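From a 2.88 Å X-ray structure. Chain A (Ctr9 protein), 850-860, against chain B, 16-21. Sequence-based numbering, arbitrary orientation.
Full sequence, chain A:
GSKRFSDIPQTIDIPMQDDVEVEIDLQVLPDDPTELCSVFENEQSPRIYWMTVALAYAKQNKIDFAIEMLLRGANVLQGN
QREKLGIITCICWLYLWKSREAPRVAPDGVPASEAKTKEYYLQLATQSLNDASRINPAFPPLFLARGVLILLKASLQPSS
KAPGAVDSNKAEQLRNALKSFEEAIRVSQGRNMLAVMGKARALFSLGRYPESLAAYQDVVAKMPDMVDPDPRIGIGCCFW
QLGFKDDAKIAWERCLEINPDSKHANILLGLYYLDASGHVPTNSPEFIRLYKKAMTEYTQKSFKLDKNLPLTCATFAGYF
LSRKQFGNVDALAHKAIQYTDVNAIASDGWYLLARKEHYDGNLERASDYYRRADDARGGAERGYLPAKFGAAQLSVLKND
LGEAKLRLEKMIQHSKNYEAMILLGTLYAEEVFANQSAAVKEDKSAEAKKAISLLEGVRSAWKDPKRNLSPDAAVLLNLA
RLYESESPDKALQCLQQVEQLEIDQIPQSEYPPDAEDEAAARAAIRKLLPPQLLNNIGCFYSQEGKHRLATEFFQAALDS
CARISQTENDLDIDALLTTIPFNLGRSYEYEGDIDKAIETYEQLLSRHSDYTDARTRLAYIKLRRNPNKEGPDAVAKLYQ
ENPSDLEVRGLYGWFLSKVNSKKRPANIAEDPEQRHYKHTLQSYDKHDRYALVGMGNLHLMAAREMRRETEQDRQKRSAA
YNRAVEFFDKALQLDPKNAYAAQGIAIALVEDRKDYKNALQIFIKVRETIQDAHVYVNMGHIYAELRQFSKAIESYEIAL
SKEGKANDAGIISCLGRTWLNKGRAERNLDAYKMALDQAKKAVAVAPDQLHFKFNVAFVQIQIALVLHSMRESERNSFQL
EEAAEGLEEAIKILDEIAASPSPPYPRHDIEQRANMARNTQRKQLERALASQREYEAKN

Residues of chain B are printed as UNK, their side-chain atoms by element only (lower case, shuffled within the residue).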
# COMPACT_ATOMS: atom_id res chain seq x y z
N LEU A 850 40.00 -4.98 -54.33
CA LEU A 850 40.34 -4.04 -55.38
C LEU A 850 40.03 -2.62 -55.00
O LEU A 850 40.85 -1.73 -55.16
CB LEU A 850 39.58 -4.38 -56.66
CG LEU A 850 40.35 -4.13 -57.96
CD1 LEU A 850 41.68 -4.87 -57.98
CD2 LEU A 850 39.50 -4.57 -59.13
N HIS A 851 38.82 -2.41 -54.51
CA HIS A 851 38.36 -1.06 -54.25
C HIS A 851 39.13 -0.45 -53.11
O HIS A 851 39.44 0.73 -53.15
CB HIS A 851 36.88 -1.02 -53.92
CG HIS A 851 36.37 -2.30 -53.37
ND1 HIS A 851 36.11 -2.49 -52.03
CD2 HIS A 851 36.10 -3.48 -53.97
CE1 HIS A 851 35.70 -3.72 -51.83
NE2 HIS A 851 35.68 -4.35 -52.99
N PHE A 852 39.47 -1.24 -52.10
CA PHE A 852 40.02 -0.62 -50.90
C PHE A 852 41.33 0.05 -51.29
O PHE A 852 41.67 1.12 -50.77
CB PHE A 852 40.24 -1.65 -49.81
CG PHE A 852 38.97 -2.18 -49.24
CD1 PHE A 852 37.81 -2.15 -49.98
CD2 PHE A 852 38.91 -2.70 -47.97
CE1 PHE A 852 36.63 -2.63 -49.46
CE2 PHE A 852 37.73 -3.18 -47.46
CZ PHE A 852 36.58 -3.15 -48.21
N LYS A 853 42.02 -0.61 -52.22
CA LYS A 853 43.22 -0.08 -52.85
C LYS A 853 42.93 1.19 -53.65
O LYS A 853 43.64 2.20 -53.50
CB LYS A 853 43.84 -1.14 -53.76
CG LYS A 853 44.69 -2.19 -53.03
CD LYS A 853 45.84 -2.66 -53.92
CE LYS A 853 46.20 -4.12 -53.69
NZ LYS A 853 46.34 -4.84 -54.99
N PHE A 854 41.91 1.15 -54.49
CA PHE A 854 41.44 2.37 -55.16
C PHE A 854 41.23 3.51 -54.17
O PHE A 854 41.64 4.63 -54.43
CB PHE A 854 40.13 2.15 -55.90
CG PHE A 854 39.65 3.35 -56.64
CD1 PHE A 854 39.87 3.47 -58.01
CD2 PHE A 854 39.00 4.38 -55.99
CE1 PHE A 854 39.42 4.58 -58.70
CE2 PHE A 854 38.55 5.50 -56.68
CZ PHE A 854 38.77 5.60 -58.04
N ASN A 855 40.61 3.24 -53.04
CA ASN A 855 40.38 4.30 -52.07
C ASN A 855 41.64 4.96 -51.54
O ASN A 855 41.68 6.17 -51.47
CB ASN A 855 39.51 3.83 -50.91
CG ASN A 855 38.10 3.53 -51.33
OD1 ASN A 855 37.77 3.65 -52.51
ND2 ASN A 855 37.28 3.11 -50.39
N VAL A 856 42.65 4.18 -51.15
CA VAL A 856 43.88 4.80 -50.62
C VAL A 856 44.45 5.66 -51.72
O VAL A 856 44.91 6.76 -51.48
CB VAL A 856 45.00 3.84 -50.12
CG1 VAL A 856 44.67 3.27 -48.73
CG2 VAL A 856 45.27 2.73 -51.12
N ALA A 857 44.37 5.15 -52.94
CA ALA A 857 44.88 5.86 -54.10
C ALA A 857 44.15 7.20 -54.32
O ALA A 857 44.78 8.27 -54.30
CB ALA A 857 44.75 4.99 -55.32
N PHE A 858 42.82 7.12 -54.51
CA PHE A 858 41.95 8.30 -54.65
C PHE A 858 42.28 9.34 -53.57
O PHE A 858 42.66 10.47 -53.86
CB PHE A 858 40.48 7.88 -54.53
CG PHE A 858 39.50 8.96 -54.87
CD1 PHE A 858 39.08 9.16 -56.18
CD2 PHE A 858 38.98 9.78 -53.88
CE1 PHE A 858 38.17 10.16 -56.50
CE2 PHE A 858 38.09 10.79 -54.19
CZ PHE A 858 37.68 10.98 -55.50
N VAL A 859 42.19 8.95 -52.31
CA VAL A 859 42.47 9.89 -51.25
C VAL A 859 43.85 10.54 -51.45
O VAL A 859 44.01 11.73 -51.24
CB VAL A 859 42.36 9.25 -49.85
CG1 VAL A 859 42.76 10.25 -48.77
CG2 VAL A 859 40.94 8.77 -49.59
N GLN A 860 44.86 9.77 -51.86
CA GLN A 860 46.22 10.31 -51.99
C GLN A 860 46.27 11.37 -53.07
O GLN A 860 46.93 12.39 -52.94
CB GLN A 860 47.25 9.21 -52.29
CG GLN A 860 47.60 8.38 -51.07
CD GLN A 860 48.44 7.16 -51.41
OE1 GLN A 860 48.26 6.52 -52.46
NE2 GLN A 860 49.36 6.83 -50.52
N UNK B 16 33.28 11.03 -62.15
CA UNK B 16 32.36 10.86 -61.08
C UNK B 16 32.85 9.86 -60.06
O UNK B 16 32.16 9.58 -59.09
c UNK B 16 30.47 11.52 -62.56
n UNK B 16 30.82 11.59 -63.89
c UNK B 16 30.20 12.61 -64.45
n UNK B 16 29.48 13.22 -63.53
c UNK B 16 29.64 12.55 -62.33
c UNK B 16 31.02 10.48 -61.64
N UNK B 17 34.05 9.34 -60.28
CA UNK B 17 34.75 8.52 -59.29
C UNK B 17 34.89 9.21 -57.95
O UNK B 17 35.05 10.42 -57.88
c UNK B 17 36.13 7.01 -60.72
c UNK B 17 36.13 8.18 -59.78
n UNK B 17 37.31 6.41 -62.72
c UNK B 17 37.39 6.96 -61.52
o UNK B 17 38.41 7.42 -61.07
N UNK B 18 34.83 8.41 -56.90
CA UNK B 18 34.86 8.90 -55.52
C UNK B 18 35.23 7.72 -54.62
O UNK B 18 35.26 6.58 -55.06
o UNK B 18 32.59 11.17 -53.76
c UNK B 18 33.48 9.45 -55.12
c UNK B 18 33.53 10.37 -53.90
o UNK B 18 34.47 10.30 -53.08
N UNK B 19 35.49 8.02 -53.36
CA UNK B 19 35.66 6.98 -52.35
C UNK B 19 34.54 5.95 -52.49
O UNK B 19 33.38 6.28 -52.71
c UNK B 19 37.62 7.28 -49.51
c UNK B 19 36.36 6.87 -49.91
c UNK B 19 35.80 5.75 -49.30
c UNK B 19 36.48 5.07 -48.31
c UNK B 19 37.74 5.50 -47.94
c UNK B 19 35.61 7.62 -50.96
o UNK B 19 38.45 4.84 -46.97
c UNK B 19 38.31 6.60 -48.53
N UNK B 20 34.91 4.69 -52.39
CA UNK B 20 33.94 3.60 -52.51
C UNK B 20 33.67 3.01 -51.13
O UNK B 20 34.58 2.50 -50.48
c UNK B 20 34.76 3.12 -54.84
c UNK B 20 34.42 2.51 -53.48
c UNK B 20 35.51 2.20 -55.77
c UNK B 20 33.32 1.49 -53.70
N UNK B 21 32.42 3.10 -50.70
CA UNK B 21 32.01 2.54 -49.43
C UNK B 21 30.54 2.18 -49.52
O UNK B 21 29.69 3.03 -49.30
c UNK B 21 32.27 3.52 -48.29

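Position 16 of chain B carries six side-chain atoms beyond CA: one carbon, then a five-membered ring of three carbons and two nitrogens. None of them touches the helix stretch. The ring is an imidazole, so the residue is histidine. Its CA-to-CB bond points away from the helix, and the side chain of His16(B) adds nothing to this contact.

Position 17 has three carbons in an unbranched run, the third carrying one oxygen and one nitrogen. The side-chain oxygen meets the edge of the Phe854(A) ring. A carboxamide on a chain of this length is glutamine; asparagine would be one carbon shorter. The CA-to-CB bond points toward the helix, and OE1 of Gln17(B) lies 3.6 Å from CZ of Phe854(A), where the slightly positive ring hydrogens suit an oxygen. The backbone takes part as well: O of Gln17(B) is 3.4 Å from CE1 of Phe858(A).

At position 18 there are two carbons, the second bearing two oxygens, one of which comes near the Phe858(A) ring. This is a short carboxylate, hence aspartate. CA-to-CB points away from the helix, yet the backbone packs on Phe858(A) and OD1 of Asp18(B) also comes within 3.8 Å of CE2 of Phe858(A). CA of Asp18(B) sits over one face of the Phe858(A) ring, 3.5 Å from CZ, in a CH-pi contact. The carboxylate turns back on its own chain, OD1 of Asp18(B) accepting a hydrogen bond from the backbone N of position 19 at 2.5 Å, and both of its oxygens are also satisfied elsewhere in the structure.

Position 19 shows one carbon leading to a six-carbon ring with a single oxygen. One face of the ring lies against Asn855(A), and its edge meets Val859(A). A phenol makes this tyrosine. Its CA-to-CB bond runs sideways, but the end of the side chain comes nearer the helix. CB of Asn855(A) lies over the face of the Tyr19(B) ring, 3.9 Å from its centroid and 17° off the normal, while CG2 of Val859(A) packs at the ring edge, 3.6 Å from CE1 of Tyr19(B). One aromatic ring thus covers two helix residues a single turn apart.

Position 20 has four carbons, forked at the first, with one arm two carbons long; the end of that arm touches His851(A) and Phe854(A). This is isoleucine. CD1 of Ile20(B) lies 4.0 Å from CB of His851(A) and 4.1 Å from CD2 of Phe854(A). Its backbone is held at both polar atoms, N of Ile20(B) donating to OD1 of Asn855(A) at 3.0 Å and O of Ile20(B) accepting from ND2 of Asn855(A) at 2.8 Å.

Position 21 has one carbon and nothing more, and it makes no contact; the residue is alanine.

The design rule is a polar clamp flanked by apolar packing. The helix backbone is largely occupied with its own hydrogen bonds; here the chain B backbone, which forms no regular helix or strand, bonds instead to a side chain, the buried carboxamide of Asn855(A), which supplies a donor and an acceptor to one residue, both nearly straight. Around it Phe854(A), Phe858(A) and Val859(A) provide the packing surface, receiving backbone as well as side chains. The two stretches together bury 485 Å².

Chain B (16-21) HQDYIA
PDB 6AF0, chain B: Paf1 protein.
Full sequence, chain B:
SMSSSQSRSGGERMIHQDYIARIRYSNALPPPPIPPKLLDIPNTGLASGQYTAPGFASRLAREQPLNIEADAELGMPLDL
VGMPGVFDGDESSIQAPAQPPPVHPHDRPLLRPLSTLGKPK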